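Local coordinates for L-Ribose isomerase (Acinetobacter, PDB 4Q0Q), which probably catalyses the reversible isomerisation of the aldose L-ribose to the ketose L-ribulose, at residues I17-Y22 and V45-G50; E24-A29 and A73-E78; Y38-K43 and D103-V108. One frame throughout, in Å; residues are numbered along the deposited sequence.

Contact 1: residues I17-Y22 and V45-G50; sequences ITRREY and VNDSAG. With RUU (alpha-L-ribulofuranose), chain F; RUU (alpha-L-ribulofuranose), chain D; RUU (alpha-L-ribulofuranose), chain G.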
# COMPACT_ATOMS: atom_id res chain seq x y z
N ILE A 17 28.43 1.63 -16.06
CA ILE A 17 27.47 0.60 -15.69
C ILE A 17 26.94 -0.01 -16.97
O ILE A 17 26.63 0.70 -17.93
CB ILE A 17 26.31 1.22 -14.86
CG1 ILE A 17 25.28 0.15 -14.51
CG2 ILE A 17 25.66 2.34 -15.65
CD1 ILE A 17 24.16 0.67 -13.64
N THR A 18 26.84 -1.33 -17.01
CA THR A 18 26.34 -1.99 -18.21
C THR A 18 24.86 -1.71 -18.40
O THR A 18 24.14 -1.41 -17.44
CB THR A 18 26.51 -3.51 -18.16
OG1 THR A 18 25.64 -4.07 -17.17
CG2 THR A 18 27.96 -3.87 -17.86
N ARG A 19 24.42 -1.81 -19.65
CA ARG A 19 23.02 -1.59 -19.98
C ARG A 19 22.15 -2.50 -19.11
O ARG A 19 21.11 -2.07 -18.60
CB ARG A 19 22.79 -1.89 -21.46
CG ARG A 19 21.33 -1.95 -21.89
CD ARG A 19 20.54 -0.75 -21.39
NE ARG A 19 21.03 0.52 -21.91
CZ ARG A 19 20.46 1.69 -21.64
NH1 ARG A 19 20.96 2.81 -22.15
NH2 ARG A 19 19.38 1.74 -20.87
N ARG A 20 22.58 -3.75 -18.92
CA ARG A 20 21.83 -4.70 -18.11
C ARG A 20 21.75 -4.27 -16.65
O ARG A 20 20.69 -4.32 -16.03
CB ARG A 20 22.44 -6.10 -18.20
CG ARG A 20 21.78 -7.10 -17.27
CD ARG A 20 22.40 -8.49 -17.34
NE ARG A 20 21.91 -9.34 -16.26
CZ ARG A 20 22.24 -10.62 -16.10
NH1 ARG A 20 23.06 -11.21 -16.96
NH2 ARG A 20 21.74 -11.31 -15.09
N GLU A 21 22.88 -3.86 -16.08
CA GLU A 21 22.88 -3.42 -14.69
C GLU A 21 21.99 -2.20 -14.52
O GLU A 21 21.24 -2.11 -13.55
CB GLU A 21 24.30 -3.11 -14.22
CG GLU A 21 25.21 -4.31 -14.09
CD GLU A 21 26.63 -3.91 -13.72
OE1 GLU A 21 27.12 -2.93 -14.31
OE2 GLU A 21 27.24 -4.57 -12.86
N TYR A 22 22.06 -1.26 -15.47
CA TYR A 22 21.27 -0.04 -15.40
C TYR A 22 19.77 -0.29 -15.44
O TYR A 22 19.03 0.17 -14.57
CB TYR A 22 21.63 0.93 -16.53
CG TYR A 22 20.93 2.26 -16.39
CD1 TYR A 22 21.45 3.25 -15.56
CD2 TYR A 22 19.70 2.50 -17.02
CE1 TYR A 22 20.76 4.45 -15.35
CE2 TYR A 22 19.00 3.70 -16.81
CZ TYR A 22 19.54 4.66 -15.97
OH TYR A 22 18.85 5.83 -15.74
N VAL A 45 10.98 6.72 -16.44
CA VAL A 45 11.90 5.60 -16.40
C VAL A 45 12.83 5.76 -17.60
O VAL A 45 12.61 5.16 -18.65
CB VAL A 45 11.14 4.27 -16.49
CG1 VAL A 45 12.08 3.10 -16.26
CG2 VAL A 45 10.00 4.26 -15.48
N ASN A 46 13.87 6.56 -17.43
CA ASN A 46 14.82 6.84 -18.50
C ASN A 46 16.28 6.66 -18.10
O ASN A 46 16.59 6.24 -16.99
CB ASN A 46 14.61 8.27 -18.99
CG ASN A 46 14.63 9.27 -17.85
OD1 ASN A 46 15.60 9.36 -17.10
ND2 ASN A 46 13.55 10.03 -17.71
N ASP A 47 17.19 6.99 -19.02
CA ASP A 47 18.62 6.86 -18.77
C ASP A 47 19.21 7.91 -17.84
O ASP A 47 20.42 7.98 -17.67
CB ASP A 47 19.39 6.85 -20.10
CG ASP A 47 19.19 5.57 -20.88
OD1 ASP A 47 18.61 4.62 -20.33
OD2 ASP A 47 19.64 5.50 -22.05
N SER A 48 18.35 8.74 -17.24
CA SER A 48 18.82 9.76 -16.31
C SER A 48 18.38 9.47 -14.87
O SER A 48 18.86 10.12 -13.94
CB SER A 48 18.29 11.14 -16.72
OG SER A 48 18.86 11.57 -17.93
N ALA A 49 17.49 8.50 -14.71
CA ALA A 49 16.97 8.14 -13.39
C ALA A 49 18.03 7.57 -12.45
O ALA A 49 18.04 7.88 -11.26
CB ALA A 49 15.82 7.13 -13.54
N GLY A 50 18.90 6.72 -12.98
CA GLY A 50 19.95 6.14 -12.18
C GLY A 50 21.14 7.07 -12.17
O GLY A 50 21.76 7.31 -13.21
C1 RUU F . 14.34 3.79 -21.46
O1 RUU F . 15.23 4.67 -22.14
C2 RUU F . 15.10 2.82 -20.58
O2 RUU F . 15.68 1.79 -21.36
C3 RUU F . 14.25 2.21 -19.47
O3 RUU F . 13.95 0.86 -19.77
C4 RUU F . 15.13 2.27 -18.22
O4 RUU F . 15.67 0.98 -17.96
C5 RUU F . 16.26 3.24 -18.55
O5 RUU F . 16.17 3.55 -19.95
C1 RUU D . 13.62 11.54 -13.03
O1 RUU D . 12.84 10.69 -13.86
C2 RUU D . 14.88 12.02 -13.73
O2 RUU D . 15.94 11.10 -13.51
C3 RUU D . 15.32 13.42 -13.32
O3 RUU D . 16.46 13.33 -12.48
C4 RUU D . 15.70 14.11 -14.64
O4 RUU D . 17.11 14.01 -14.84
C5 RUU D . 14.98 13.31 -15.72
O5 RUU D . 14.61 12.05 -15.14
C1 RUU G . 17.16 -4.39 -21.77
O1 RUU G . 15.85 -4.70 -22.22
C2 RUU G . 17.88 -5.62 -21.24
O2 RUU G . 17.66 -5.75 -19.85
C3 RUU G . 19.38 -5.61 -21.54
O3 RUU G . 20.10 -5.27 -20.37
C4 RUU G . 19.70 -7.05 -21.95
O4 RUU G . 20.28 -7.75 -20.85
C5 RUU G . 18.35 -7.69 -22.30
O5 RUU G . 17.32 -6.77 -21.89

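Contact 2: residues E24-A29 and A73-E78; sequences EWVREA and AMIIFE. With RUU (alpha-L-ribulofuranose), chain D; QDK (L-ribulose), chain E; RUU (alpha-L-ribulofuranose), chain G; RUU (alpha-L-ribulofuranose), chain F.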
# COMPACT_ATOMS: atom_id res chain seq x y z
N GLU A 24 18.06 -3.09 -14.98
CA GLU A 24 17.58 -3.87 -13.85
C GLU A 24 17.48 -3.01 -12.60
O GLU A 24 16.52 -3.13 -11.83
CB GLU A 24 18.51 -5.05 -13.58
CG GLU A 24 18.69 -6.00 -14.76
CD GLU A 24 19.49 -7.24 -14.41
OE1 GLU A 24 20.39 -7.13 -13.54
OE2 GLU A 24 19.24 -8.31 -15.00
N TRP A 25 18.46 -2.14 -12.42
CA TRP A 25 18.50 -1.24 -11.27
C TRP A 25 17.30 -0.30 -11.32
O TRP A 25 16.52 -0.22 -10.37
CB TRP A 25 19.83 -0.45 -11.31
CG TRP A 25 20.06 0.57 -10.21
CD1 TRP A 25 19.66 0.49 -8.91
CD2 TRP A 25 20.81 1.79 -10.32
NE1 TRP A 25 20.12 1.57 -8.20
CE2 TRP A 25 20.83 2.39 -9.04
CE3 TRP A 25 21.48 2.42 -11.38
CZ2 TRP A 25 21.49 3.60 -8.79
CZ3 TRP A 25 22.14 3.63 -11.12
CH2 TRP A 25 22.13 4.20 -9.84
N VAL A 26 17.14 0.38 -12.45
CA VAL A 26 16.06 1.33 -12.62
C VAL A 26 14.67 0.70 -12.73
O VAL A 26 13.72 1.21 -12.15
CB VAL A 26 16.32 2.24 -13.84
CG1 VAL A 26 15.14 3.15 -14.09
CG2 VAL A 26 17.57 3.08 -13.59
N ARG A 27 14.54 -0.40 -13.47
CA ARG A 27 13.25 -1.05 -13.60
C ARG A 27 12.74 -1.61 -12.28
O ARG A 27 11.56 -1.45 -11.96
CB ARG A 27 13.31 -2.15 -14.67
CG ARG A 27 13.38 -1.59 -16.08
CD ARG A 27 13.60 -2.68 -17.11
NE ARG A 27 13.85 -2.13 -18.45
CZ ARG A 27 14.15 -2.86 -19.52
NH1 ARG A 27 14.25 -4.18 -19.42
NH2 ARG A 27 14.36 -2.27 -20.69
N GLU A 28 13.61 -2.25 -11.51
CA GLU A 28 13.20 -2.78 -10.21
C GLU A 28 12.74 -1.64 -9.31
O GLU A 28 11.75 -1.77 -8.60
CB GLU A 28 14.35 -3.52 -9.52
CG GLU A 28 14.59 -4.94 -10.00
CD GLU A 28 13.43 -5.88 -9.72
OE1 GLU A 28 12.48 -5.49 -9.00
OE2 GLU A 28 13.46 -7.02 -10.22
N ALA A 29 13.47 -0.53 -9.35
CA ALA A 29 13.16 0.63 -8.53
C ALA A 29 11.81 1.22 -8.90
O ALA A 29 11.05 1.63 -8.03
CB ALA A 29 14.26 1.70 -8.66
N ALA A 73 25.50 6.91 -5.13
CA ALA A 73 24.66 6.59 -6.27
C ALA A 73 23.23 6.51 -5.75
O ALA A 73 23.01 6.19 -4.58
CB ALA A 73 25.07 5.26 -6.87
N MET A 74 22.27 6.79 -6.62
CA MET A 74 20.87 6.74 -6.22
C MET A 74 19.96 6.82 -7.43
O MET A 74 20.40 7.10 -8.55
CB MET A 74 20.54 7.93 -5.32
CG MET A 74 20.40 9.24 -6.08
SD MET A 74 20.42 10.70 -5.03
CE MET A 74 18.81 10.58 -4.26
N ILE A 75 18.68 6.57 -7.20
CA ILE A 75 17.70 6.63 -8.26
C ILE A 75 16.71 7.73 -7.89
O ILE A 75 16.37 7.90 -6.72
CB ILE A 75 16.96 5.29 -8.41
CG1 ILE A 75 17.88 4.29 -9.10
CG2 ILE A 75 15.64 5.48 -9.18
CD1 ILE A 75 17.32 2.90 -9.22
N ILE A 76 16.30 8.49 -8.90
CA ILE A 76 15.34 9.56 -8.70
C ILE A 76 14.32 9.56 -9.83
O ILE A 76 14.68 9.64 -11.01
CB ILE A 76 16.01 10.95 -8.66
CG1 ILE A 76 16.98 11.03 -7.47
CG2 ILE A 76 14.94 12.04 -8.58
CD1 ILE A 76 17.74 12.34 -7.38
N PHE A 77 13.05 9.46 -9.47
CA PHE A 77 11.96 9.49 -10.44
C PHE A 77 11.23 10.80 -10.19
O PHE A 77 10.56 10.95 -9.17
CB PHE A 77 11.02 8.31 -10.22
CG PHE A 77 11.63 6.98 -10.56
CD1 PHE A 77 12.08 6.71 -11.85
CD2 PHE A 77 11.73 5.98 -9.60
CE1 PHE A 77 12.62 5.46 -12.18
CE2 PHE A 77 12.26 4.73 -9.92
CZ PHE A 77 12.71 4.47 -11.22
N GLU A 78 11.37 11.73 -11.12
CA GLU A 78 10.74 13.04 -11.00
C GLU A 78 9.36 13.07 -11.64
O GLU A 78 9.22 12.95 -12.86
CB GLU A 78 11.66 14.08 -11.66
CG GLU A 78 11.17 15.51 -11.63
CD GLU A 78 12.18 16.46 -12.25
OE1 GLU A 78 13.08 16.95 -11.52
OE2 GLU A 78 12.10 16.71 -13.47
C1 RUU D . 13.62 11.54 -13.03
O1 RUU D . 12.84 10.69 -13.86
C2 RUU D . 14.88 12.02 -13.73
O2 RUU D . 15.94 11.10 -13.51
C3 RUU D . 15.32 13.42 -13.32
O3 RUU D . 16.46 13.33 -12.48
C4 RUU D . 15.70 14.11 -14.64
O4 RUU D . 17.11 14.01 -14.84
C5 RUU D . 14.98 13.31 -15.72
O5 RUU D . 14.61 12.05 -15.14
C1 QDK E . 7.29 14.09 -14.83
O1 QDK E . 7.78 12.93 -15.47
C2 QDK E . 7.82 15.31 -15.53
O2 QDK E . 7.65 15.46 -16.75
C3 QDK E . 8.72 16.28 -14.77
O3 QDK E . 10.05 16.15 -15.24
C4 QDK E . 8.23 17.71 -14.97
O4 QDK E . 8.38 18.09 -16.33
C5 QDK E . 6.76 17.81 -14.56
O5 QDK E . 6.34 19.16 -14.64
C1 RUU G . 17.16 -4.39 -21.77
O1 RUU G . 15.85 -4.70 -22.22
C2 RUU G . 17.88 -5.62 -21.24
O2 RUU G . 17.66 -5.75 -19.85
C3 RUU G . 19.38 -5.61 -21.54
O3 RUU G . 20.10 -5.27 -20.37
C4 RUU G . 19.70 -7.05 -21.95
O4 RUU G . 20.28 -7.75 -20.85
C5 RUU G . 18.35 -7.69 -22.30
O5 RUU G . 17.32 -6.77 -21.89
C1 RUU F . 14.34 3.79 -21.46
O1 RUU F . 15.23 4.67 -22.14
C2 RUU F . 15.10 2.82 -20.58
O2 RUU F . 15.68 1.79 -21.36
C3 RUU F . 14.25 2.21 -19.47
O3 RUU F . 13.95 0.86 -19.77
C4 RUU F . 15.13 2.27 -18.22
O4 RUU F . 15.67 0.98 -17.96
C5 RUU F . 16.26 3.24 -18.55
O5 RUU F . 16.17 3.55 -19.95

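Contact 3: residues Y38-K43 and D103-V108; sequences YPITEK and DKLMIV. With RUU (alpha-L-ribulofuranose), chain J; RUU (alpha-L-ribulofuranose), chain C.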
# COMPACT_ATOMS: atom_id res chain seq x y z
N TYR A 38 3.50 5.38 -5.98
CA TYR A 38 4.02 6.64 -6.50
C TYR A 38 3.68 6.63 -7.99
O TYR A 38 3.87 5.62 -8.67
CB TYR A 38 5.53 6.75 -6.32
CG TYR A 38 6.03 8.16 -6.54
CD1 TYR A 38 5.88 9.13 -5.54
CD2 TYR A 38 6.63 8.53 -7.74
CE1 TYR A 38 6.32 10.44 -5.75
CE2 TYR A 38 7.08 9.83 -7.95
CZ TYR A 38 6.92 10.78 -6.96
OH TYR A 38 7.38 12.07 -7.17
N PRO A 39 3.17 7.75 -8.52
CA PRO A 39 2.81 7.83 -9.94
C PRO A 39 3.98 7.90 -10.91
O PRO A 39 4.36 8.99 -11.36
CB PRO A 39 1.95 9.09 -9.99
CG PRO A 39 2.64 9.98 -8.98
CD PRO A 39 2.90 9.02 -7.83
N ILE A 40 4.55 6.75 -11.23
CA ILE A 40 5.68 6.70 -12.16
C ILE A 40 5.17 6.42 -13.56
O ILE A 40 4.56 5.38 -13.82
CB ILE A 40 6.70 5.61 -11.76
CG1 ILE A 40 7.33 5.97 -10.41
CG2 ILE A 40 7.79 5.49 -12.83
CD1 ILE A 40 8.23 4.91 -9.83
N THR A 41 5.40 7.37 -14.47
CA THR A 41 4.98 7.22 -15.86
C THR A 41 6.17 6.71 -16.67
O THR A 41 7.29 6.65 -16.16
CB THR A 41 4.49 8.57 -16.45
OG1 THR A 41 5.54 9.54 -16.37
CG2 THR A 41 3.28 9.08 -15.67
N GLU A 42 5.93 6.32 -17.91
CA GLU A 42 6.99 5.80 -18.77
C GLU A 42 8.16 6.75 -18.99
O GLU A 42 9.32 6.35 -18.91
CB GLU A 42 6.42 5.37 -20.12
CG GLU A 42 5.57 4.13 -20.07
CD GLU A 42 5.09 3.69 -21.44
OE1 GLU A 42 5.94 3.48 -22.33
OE2 GLU A 42 3.86 3.55 -21.63
N LYS A 43 7.86 8.02 -19.27
CA LYS A 43 8.92 8.99 -19.51
C LYS A 43 9.82 9.22 -18.30
O LYS A 43 10.90 9.79 -18.44
CB LYS A 43 8.33 10.33 -19.97
CG LYS A 43 7.43 11.02 -18.97
CD LYS A 43 7.16 12.47 -19.39
CE LYS A 43 6.51 12.53 -20.78
NZ LYS A 43 6.26 13.94 -21.22
N ASP A 103 8.34 17.35 -7.29
CA ASP A 103 7.97 16.13 -6.56
C ASP A 103 8.75 14.98 -7.19
O ASP A 103 8.75 14.82 -8.40
CB ASP A 103 6.47 15.87 -6.71
CG ASP A 103 5.93 14.90 -5.67
OD1 ASP A 103 6.57 13.87 -5.42
OD2 ASP A 103 4.84 15.17 -5.11
N LYS A 104 9.42 14.19 -6.37
CA LYS A 104 10.17 13.07 -6.90
C LYS A 104 10.33 11.97 -5.87
O LYS A 104 10.27 12.22 -4.66
CB LYS A 104 11.55 13.52 -7.40
CG LYS A 104 12.55 13.84 -6.29
CD LYS A 104 12.99 15.30 -6.34
CE LYS A 104 11.83 16.24 -6.04
NZ LYS A 104 12.23 17.68 -6.02
N LEU A 105 10.52 10.75 -6.35
CA LEU A 105 10.72 9.60 -5.48
C LEU A 105 12.21 9.28 -5.55
O LEU A 105 12.77 9.17 -6.64
CB LEU A 105 9.91 8.41 -5.98
CG LEU A 105 9.85 7.26 -4.98
CD1 LEU A 105 9.07 7.71 -3.75
CD2 LEU A 105 9.21 6.03 -5.63
N MET A 106 12.85 9.15 -4.39
CA MET A 106 14.27 8.85 -4.36
C MET A 106 14.48 7.48 -3.74
O MET A 106 13.91 7.15 -2.70
CB MET A 106 15.01 9.93 -3.57
CG MET A 106 14.79 11.34 -4.14
SD MET A 106 15.80 12.65 -3.38
CE MET A 106 15.12 12.69 -1.74
N ILE A 107 15.30 6.66 -4.40
CA ILE A 107 15.58 5.33 -3.91
C ILE A 107 17.08 5.14 -3.73
O ILE A 107 17.85 5.28 -4.67
CB ILE A 107 15.00 4.26 -4.86
CG1 ILE A 107 13.50 4.50 -5.04
CG2 ILE A 107 15.26 2.85 -4.29
CD1 ILE A 107 12.81 3.50 -5.92
N VAL A 108 17.46 4.84 -2.49
CA VAL A 108 18.84 4.65 -2.11
C VAL A 108 19.03 3.27 -1.49
O VAL A 108 18.33 2.90 -0.55
CB VAL A 108 19.26 5.73 -1.09
CG1 VAL A 108 20.70 5.52 -0.63
CG2 VAL A 108 19.09 7.10 -1.71
C1 RUU J . 0.20 1.14 -7.93
O1 RUU J . -1.01 0.39 -7.94
C2 RUU J . 0.03 2.47 -8.64
O2 RUU J . -1.06 3.19 -8.08
C3 RUU J . -0.15 2.33 -10.15
O3 RUU J . -1.21 3.18 -10.58
C4 RUU J . 1.16 2.80 -10.77
O4 RUU J . 0.90 3.69 -11.85
C5 RUU J . 1.90 3.54 -9.65
O5 RUU J . 1.24 3.23 -8.42
C1 RUU C . 18.05 15.72 -2.66
O1 RUU C . 18.78 16.37 -1.63
C2 RUU C . 18.52 16.17 -4.02
O2 RUU C . 18.41 17.58 -4.14
C3 RUU C . 17.82 15.51 -5.20
O3 RUU C . 16.73 16.30 -5.63
C4 RUU C . 18.92 15.51 -6.27
O4 RUU C . 18.95 16.78 -6.90
C5 RUU C . 20.20 15.33 -5.46
O5 RUU C . 19.91 15.82 -4.14

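Contact 1: residues I17-Y22 and V45-G50
Two groups of the 45-50 loop grip the phenol oxygen of Tyr-22. Tyr-22 OH gives its proton to Asn-46 O at 2.6 Å, in the carbonyl plane and on a lone pair, while Gly-50 N donates to Tyr-22 OH over 2.9 Å, almost straight at 172°. The phenol thus joins the first residue of the type I turn Asn-46 to Ala-49 to the residue just after it, and ties both to the helix. The ring reaches the turn because its CG stands anti to the backbone N (chi1 -174°), and Gly-50 CA comes within 3.7 Å of Tyr-22 CE1. An Asx turn stiffens the same loop: Ser-48 N donates to Asn-46 OD1.

A salt bridge runs beside the phenol. Arg-19, bent at chi2 and chi3, presents NH1 and NH2 end-on to the carboxylate of Asp-47, one nitrogen to each oxygen. The Arg-19 NH1 bond to Asp-47 OD2 and the NH2 bond to OD1 both measure 3.0 Å, yet the guanidinium and carboxylate planes are 41° apart, and NH1 meets OD2 from above the carboxylate plane. Arg-19 NH2 also pairs with Asp-23, so two acidic groups hold the guanidinium. A bound alpha-L-ribulofuranose packs beside this charged pair, its C5 at the edge of the Tyr-22 ring.

Thr-18 and Glu-21 form a capping box at the start of helix 19-35, and Arg-19 and Tyr-22 both stand on its first turn. The 45-50 loop leads directly into strand 50-52, outermost within this chain in the six-stranded sheet; Ala-49 bonds through its backbone to Ile-76 of strand 73-82, and Ile-259 of the C-terminal tail packs on Arg-19 and Tyr-22.

Contact 2: residues E24-A29 and A73-E78
One face of the Trp-25 indole carries the end of Ile-75. Ile-75 CD1 sits 3.4 Å from the centroid of the Trp-25 five-membered ring and 15° off the normal, a CH-pi contact, while CG1 lies over the same face nearer the rim. The six-membered end of the indole reaches the start of the strand, where Trp-25 CH2 is 3.6 Å from Met-74 O, and Phe-61 meets the tryptophan edge-to-face. The Phe-77 ring turns its edge to the helix: Phe-77 CZ lies 3.5 Å from Val-26 O, near the ring plane, and CE2 approaches the carbonyl carbon of Ala-29. Ile-75 CG2 is above one face of this phenyl, toward its rim.

Ile-75 is therefore the wedge between the two aromatics. CG1 stands anti to the carbonyl carbon (chi1 -75°) and the chain is extended beyond it, which sends CD1 between Trp-25 and Ala-29. Packing is tight here, with Ala-29 CB only 3.3 Å from Ile-75 CD1. One turn before Ala-29, Val-26 CG1 meets Phe-77 CE1 at 3.9 Å.

Helix 24-29 and strand 73-78 cross at -49°, their axes 9.6 Å apart at closest approach. Arg-27 points away from the strand, its guanidinium donating to two bound ribulofuranoses; farther along the strand, Glu-78 OE2 accepts from O3 of a bound L-ribulose.

Between helix and strand the join is largely apolar, made by the aliphatic carbons of Ile-75 on aromatic faces, with backbone carbonyl groups of the helix at the Phe-77 edge, so shape and exclusion of water probably hold it, while the sugar-binding polar groups lie outside this core.

Contact 3: residues Y38-K43 and D103-V108
Polar contact centres on the phenol of Tyr-38, whose OH donates to Asp-103 OD1 at 2.6 Å. The carboxylate oxygen is approached from above its plane, 41° out of it, and the phenol ring and carboxylate are well inclined to each other. Ser-79 of the adjoining strand is a second hydrogen-bonding partner of Tyr-38 OH.

Aliphatic groups on both faces hold the ring itself. Leu-105 CB lies over the centre of one face, 3.7 Å from the Tyr-38 centroid, a CH-pi contact only 10° off the normal; Pro-39 CD covers the opposite face toward its rim. With CG anti to the backbone N (chi1 -166°), Tyr-38 runs along the strand from Leu-105 to Asp-103.

Apolar packing extends this patch: Leu-105 CD2 touches Tyr-38 CB at 3.8 Å and meets Ile-40 CD1 more distantly, at 4.5 Å.

Asp-103 also faces the subunit interface, where OD2 forms a salt bridge with Lys-190 of the third subunit. Its two oxygens thus serve different partners, and the phenol proton together with the lysine would probably stabilise the buried carboxylate as an anion, tying the loop after helix 19-35 to both strand 101-108 and the tetramer.

The three contacts follow the chain in alternating order: the first segments, 17-22, 24-29 and 38-43, precede the second segments, 45-50, 73-78 and 103-108. Contacts 1 and 2 share helix 19-35, their centres about 8 Å apart; the centre of contact 3 lies about 8 Å from that of contact 2 and about 14 Å from that of contact 1. Strands 73-82 and 101-108, antiparallel neighbours in the six-stranded sheet, join contacts 2 and 3 through Phe-77 O to Leu-105 N at 2.8 Å, while Val-45 packing on Val-26 joins contacts 1 and 2. Together they lay the N-terminal helix and its following loop against one face of the sheet, on the side of strand 50-52.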